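Local structure of taurine:2-oxoglutarate aminotransferase (Bifidobacterium kashiwanohense PV20-2, 6JIX) at residues Leu384-Pro387 against Asn392-Met395; Gln397-Leu402 against Phe407-Arg412. The protein probably transfers the amino group of taurine to 2-oxoglutarate as a pyridoxal-phosphate-dependent aminotransferase of class III. All coordinates share one frame; numbering follows the deposited sequence.

Interaction 1: residues Leu384-Pro387 against Asn392-Met395; sequences LMAP and NSVM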
loop_
_atom_site.group_PDB
_atom_site.type_symbol
_atom_site.label_atom_id
_atom_site.label_comp_id
_atom_site.label_asym_id
_atom_site.label_seq_id
_atom_site.Cartn_x
_atom_site.Cartn_y
_atom_site.Cartn_z
ATOM N N LEU A 384 21.429 16.072 -24.326
ATOM C CA LEU A 384 21.028 14.796 -23.744
ATOM C C LEU A 384 20.490 13.858 -24.817
ATOM O O LEU A 384 19.943 14.290 -25.833
ATOM C CB LEU A 384 19.978 15.009 -22.656
ATOM C CG LEU A 384 20.396 16.008 -21.583
ATOM C CD1 LEU A 384 19.368 16.084 -20.484
ATOM C CD2 LEU A 384 21.734 15.594 -21.026
ATOM N N MET A 385 20.681 12.558 -24.595
ATOM C CA MET A 385 20.156 11.564 -25.520
ATOM C C MET A 385 18.642 11.462 -25.423
ATOM O O MET A 385 17.977 11.025 -26.375
ATOM C CB MET A 385 20.799 10.209 -25.247
ATOM C CG MET A 385 20.253 9.094 -26.106
ATOM S SD MET A 385 20.918 9.146 -27.781
ATOM C CE MET A 385 22.607 8.565 -27.549
ATOM N N ALA A 386 18.088 11.822 -24.280
ATOM C CA ALA A 386 16.640 11.930 -24.120
ATOM C C ALA A 386 16.382 13.073 -23.145
ATOM O O ALA A 386 16.505 12.894 -21.922
ATOM C CB ALA A 386 16.020 10.624 -23.628
ATOM N N PRO A 387 16.038 14.265 -23.644
ATOM C CA PRO A 387 15.755 15.395 -22.743
ATOM C C PRO A 387 14.480 15.134 -21.958
ATOM O O PRO A 387 13.687 14.252 -22.297
ATOM C CB PRO A 387 15.611 16.606 -23.677
ATOM C CG PRO A 387 15.448 16.042 -25.066
ATOM C CD PRO A 387 15.601 14.533 -25.026
ATOM N N ASN A 392 8.935 9.279 -27.506
ATOM C CA ASN A 392 9.782 8.391 -28.303
ATOM C C ASN A 392 11.239 8.466 -27.845
ATOM O O ASN A 392 12.154 8.738 -28.630
ATOM C CB ASN A 392 9.649 8.716 -29.789
ATOM C CG ASN A 392 8.214 8.973 -30.186
ATOM O OD1 ASN A 392 7.344 8.120 -29.995
ATOM N ND2 ASN A 392 7.950 10.160 -30.712
ATOM N N SER A 393 11.439 8.275 -26.543
ATOM C CA SER A 393 12.782 8.126 -26.002
ATOM C C SER A 393 13.464 6.897 -26.602
ATOM O O SER A 393 12.879 5.813 -26.653
ATOM C CB SER A 393 12.711 8.004 -24.483
ATOM O OG SER A 393 13.887 7.421 -23.961
ATOM N N VAL A 394 14.711 7.068 -27.056
ATOM C CA VAL A 394 15.500 5.936 -27.540
ATOM C C VAL A 394 16.108 5.118 -26.418
ATOM O O VAL A 394 16.748 4.096 -26.689
ATOM C CB VAL A 394 16.681 6.365 -28.433
ATOM C CG1 VAL A 394 16.183 7.031 -29.681
ATOM C CG2 VAL A 394 17.623 7.285 -27.658
ATOM N N MET A 395 15.962 5.544 -25.169
ATOM C CA MET A 395 16.620 4.820 -24.090
ATOM C C MET A 395 16.135 3.378 -23.960
ATOM O O MET A 395 16.968 2.509 -23.652
ATOM C CB MET A 395 16.459 5.611 -22.784
ATOM C CG MET A 395 17.027 7.024 -22.881
ATOM S SD MET A 395 18.840 7.117 -22.934
ATOM C CE MET A 395 19.290 5.954 -21.658
HETATM O O HOH W 1 15.498 9.630 -26.820
#

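Interaction 2: residues Gln397-Leu402 against Phe407-Arg412; sequences QIMAKL and FSTFGR. With GLU (glutamic acid), chain N.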
loop_
_atom_site.group_PDB
_atom_site.type_symbol
_atom_site.label_atom_id
_atom_site.label_comp_id
_atom_site.label_asym_id
_atom_site.label_seq_id
_atom_site.Cartn_x
_atom_site.Cartn_y
_atom_site.Cartn_z
ATOM N N GLN A 397 15.525 1.276 -26.316
ATOM C CA GLN A 397 16.394 0.587 -27.266
ATOM C C GLN A 397 17.701 0.147 -26.611
ATOM O O GLN A 397 18.130 -1.004 -26.755
ATOM C CB GLN A 397 16.692 1.532 -28.426
ATOM C CG GLN A 397 16.620 0.961 -29.804
ATOM C CD GLN A 397 16.772 2.053 -30.846
ATOM O OE1 GLN A 397 16.070 3.072 -30.807
ATOM N NE2 GLN A 397 17.734 1.876 -31.753
ATOM N N ILE A 398 18.359 1.075 -25.902
ATOM C CA ILE A 398 19.609 0.777 -25.201
ATOM C C ILE A 398 19.378 -0.247 -24.098
ATOM O O ILE A 398 20.177 -1.175 -23.906
ATOM C CB ILE A 398 20.203 2.066 -24.612
ATOM C CG1 ILE A 398 20.287 3.169 -25.664
ATOM C CG2 ILE A 398 21.537 1.770 -23.946
ATOM C CD1 ILE A 398 20.747 4.485 -25.091
ATOM N N MET A 399 18.293 -0.075 -23.342
ATOM C CA MET A 399 17.959 -1.011 -22.279
ATOM C C MET A 399 17.729 -2.406 -22.840
ATOM O O MET A 399 18.030 -3.400 -22.170
ATOM C CB MET A 399 16.726 -0.510 -21.525
ATOM C CG MET A 399 16.969 -0.066 -20.078
ATOM S SD MET A 399 18.426 0.950 -19.788
ATOM C CE MET A 399 17.738 2.605 -19.980
ATOM N N ALA A 400 17.211 -2.496 -24.072
ATOM C CA ALA A 400 16.964 -3.784 -24.719
ATOM C C ALA A 400 18.242 -4.391 -25.288
ATOM O O ALA A 400 18.439 -5.607 -25.211
ATOM C CB ALA A 400 15.924 -3.622 -25.822
ATOM N N LYS A 401 19.110 -3.573 -25.889
ATOM C CA LYS A 401 20.414 -4.081 -26.302
ATOM C C LYS A 401 21.151 -4.676 -25.102
ATOM O O LYS A 401 21.794 -5.731 -25.214
ATOM C CB LYS A 401 21.224 -2.968 -26.991
ATOM N N LEU A 402 21.050 -4.022 -23.940
ATOM C CA LEU A 402 21.636 -4.551 -22.709
ATOM C C LEU A 402 20.945 -5.834 -22.254
ATOM O O LEU A 402 21.607 -6.810 -21.883
ATOM C CB LEU A 402 21.547 -3.499 -21.614
ATOM C CG LEU A 402 22.581 -2.386 -21.655
ATOM C CD1 LEU A 402 22.143 -1.295 -20.694
ATOM C CD2 LEU A 402 23.946 -2.924 -21.279
ATOM N N PHE A 407 22.201 -8.545 -19.315
ATOM C CA PHE A 407 22.444 -7.441 -18.392
ATOM C C PHE A 407 21.111 -6.714 -18.245
ATOM O O PHE A 407 20.754 -5.880 -19.082
ATOM C CB PHE A 407 23.555 -6.542 -18.932
ATOM C CG PHE A 407 24.027 -5.498 -17.972
ATOM C CD1 PHE A 407 23.216 -4.429 -17.632
ATOM C CD2 PHE A 407 25.298 -5.576 -17.425
ATOM C CE1 PHE A 407 23.669 -3.454 -16.755
ATOM C CE2 PHE A 407 25.755 -4.611 -16.542
ATOM C CZ PHE A 407 24.943 -3.545 -16.210
ATOM N N SER A 408 20.362 -7.066 -17.198
ATOM C CA SER A 408 19.011 -6.558 -16.980
ATOM C C SER A 408 19.055 -5.330 -16.077
ATOM O O SER A 408 19.467 -5.421 -14.917
ATOM C CB SER A 408 18.115 -7.637 -16.365
ATOM O OG SER A 408 17.116 -7.057 -15.535
ATOM N N THR A 409 18.595 -4.195 -16.599
ATOM C CA THR A 409 18.520 -2.969 -15.820
ATOM C C THR A 409 17.408 -2.100 -16.393
ATOM O O THR A 409 16.646 -2.526 -17.271
ATOM C CB THR A 409 19.887 -2.266 -15.796
ATOM O OG1 THR A 409 19.904 -1.267 -14.771
ATOM C CG2 THR A 409 20.221 -1.634 -17.152
ATOM N N PHE A 410 17.299 -0.881 -15.871
ATOM C CA PHE A 410 16.319 0.081 -16.349
ATOM C C PHE A 410 16.892 1.468 -16.134
ATOM O O PHE A 410 17.944 1.639 -15.518
ATOM C CB PHE A 410 14.964 -0.076 -15.637
ATOM C CG PHE A 410 14.928 0.529 -14.249
ATOM C CD1 PHE A 410 15.512 -0.131 -13.166
ATOM C CD2 PHE A 410 14.311 1.758 -14.022
ATOM C CE1 PHE A 410 15.490 0.431 -11.880
ATOM C CE2 PHE A 410 14.284 2.324 -12.736
ATOM C CZ PHE A 410 14.871 1.663 -11.669
ATOM N N GLY A 411 16.170 2.464 -16.632
ATOM C CA GLY A 411 16.544 3.845 -16.405
ATOM C C GLY A 411 15.315 4.713 -16.546
ATOM O O GLY A 411 14.239 4.249 -16.925
ATOM N N ARG A 412 15.478 5.975 -16.174
ATOM C CA ARG A 412 14.483 7.002 -16.439
ATOM C C ARG A 412 15.165 8.145 -17.166
ATOM O O ARG A 412 16.388 8.311 -17.101
ATOM C CB ARG A 412 13.807 7.491 -15.152
ATOM C CG ARG A 412 12.800 6.464 -14.593
ATOM C CD ARG A 412 11.829 7.088 -13.608
ATOM N NE ARG A 412 10.976 8.076 -14.256
ATOM C CZ ARG A 412 9.787 7.798 -14.775
ATOM N NH1 ARG A 412 9.300 6.561 -14.713
ATOM N NH2 ARG A 412 9.090 8.758 -15.357
HETATM N N GLU N . 14.049 -3.942 -16.177
HETATM C CA GLU N . 14.257 -3.974 -14.740
HETATM C C GLU N . 14.274 -5.407 -14.203
HETATM O O GLU N . 15.382 -6.008 -13.950
HETATM C CB GLU N . 13.104 -3.219 -14.096
HETATM C CG GLU N . 11.799 -3.649 -14.735
HETATM C CD GLU N . 10.636 -2.803 -14.241
HETATM O OE1 GLU N . 10.829 -1.561 -14.258
HETATM O OE2 GLU N . 9.531 -3.309 -13.829
HETATM O OXT GLU N . 13.168 -5.968 -14.008
HETATM O O HOH W 2 18.615 -4.288 -19.232
#

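Interaction 1: residues Leu384-Pro387 against Asn392-Met395
M385 and A386 face V394 and M395 where the loop between strand 383-384 and helix 395-404 folds back on itself, and the four meet through methylene, methyl and thioether groups. The M385 and V394 side chains cross at about a right angle: CG of M385 lies 3.5 Å from CG2 of V394, and the same methyl also meets the M385 sulfur. CG of M385 stands anti to the backbone N (chi1 177°), the torsion that carries it over to V394 and within 4.0 Å of SD of M395. Beside it, CB of A386 rests 3.8 Å from CG of M395. I375 of strand 370-376, together with V443 and L447 of helix 426-447, closes round M385, making this the buried half. The looser, partly exposed side holds S393 and the backbone N of V394. No direct hydrogen bond joins the two segments; a water spans them instead, donating to M385 O (2.9 Å) and accepting from V394 N (2.7 Å). S393 touches A386 CB with OG (3.9 Å), and that oxygen also accepts from M395 N at 3.0 Å, with an N-H...O angle of 154°. With an alanine at S393, the M395 amide would probably lose this acceptor and the first turn its capping bond. The arrangement is an ST turn whose serine oxygen gives a capping bond at the start of helix 395-404, in the C-terminal part of a fold type I aminotransferase.

Interaction 2: residues Gln397-Leu402 against Phe407-Arg412
M399 and L402, one helical turn apart, lean on the chain from F407 to G411. The bent M399 side chain runs along the backbone there, CG 3.7 Å from T409 O and CE 3.7 Å from G411 N, while SD sits near the T409 methyl. L402 divides its branches: CD1 meets CG2 of T409 at 4.0 Å, and CD2 lies 4.0 Å from CD1 of F407. L402 and F407 point the same way, side by side, and CG2 of T409 lies in plane at the edge of the phenylalanine ring. The backbones are joined where F407 N donates to L402 O (3.2 Å, N-H...O 144°), the donor tilted 35° from the carbonyl plane. Near this bond, a water accepts from T409 N at 2.6 Å and donates towards F407 O and M399 O, although more acceptors surround it than it has protons. The segment 407-412 also lines a glutamate pocket: the ligand N donates to T409 O at 3.2 Å, and its CB lies 4.0 Å from CB of F410. Farther out, chi1 of -165° turns OG1 of T409 opposite its own N, towards a hydrogen bond with N417 O, and I416 of strand 415-418 packs on M399 and T409. Y86 of the second subunit packs on S408. T409 thus gives its methyl to the helix, its hydroxyl to strand 415-418 and its carbonyl to the ligand, and the electron-rich carbonyl probably favours a charged amino group on the bound glutamate.

Interaction 1 precedes interaction 2 along the chain, and their centres are about 13 Å apart. Helix 395-404 joins them: its capped start belongs to the first contact and its later turns to the second, with no other touch between the two. Helix 426-447 packs on both; of one antiparallel sheet, strand 370-376 packs on interaction 1 and strand 415-418 on interaction 2. Interaction 1 lies farther from the ligands, the M395 side chain being about 12 Å from a bound glutamate between nearest atoms. Interaction 2 reaches that glutamate directly, and its F410 side chain is about 7 Å from pyridoxal phosphate between nearest atoms, so the series leads from loop towards active site.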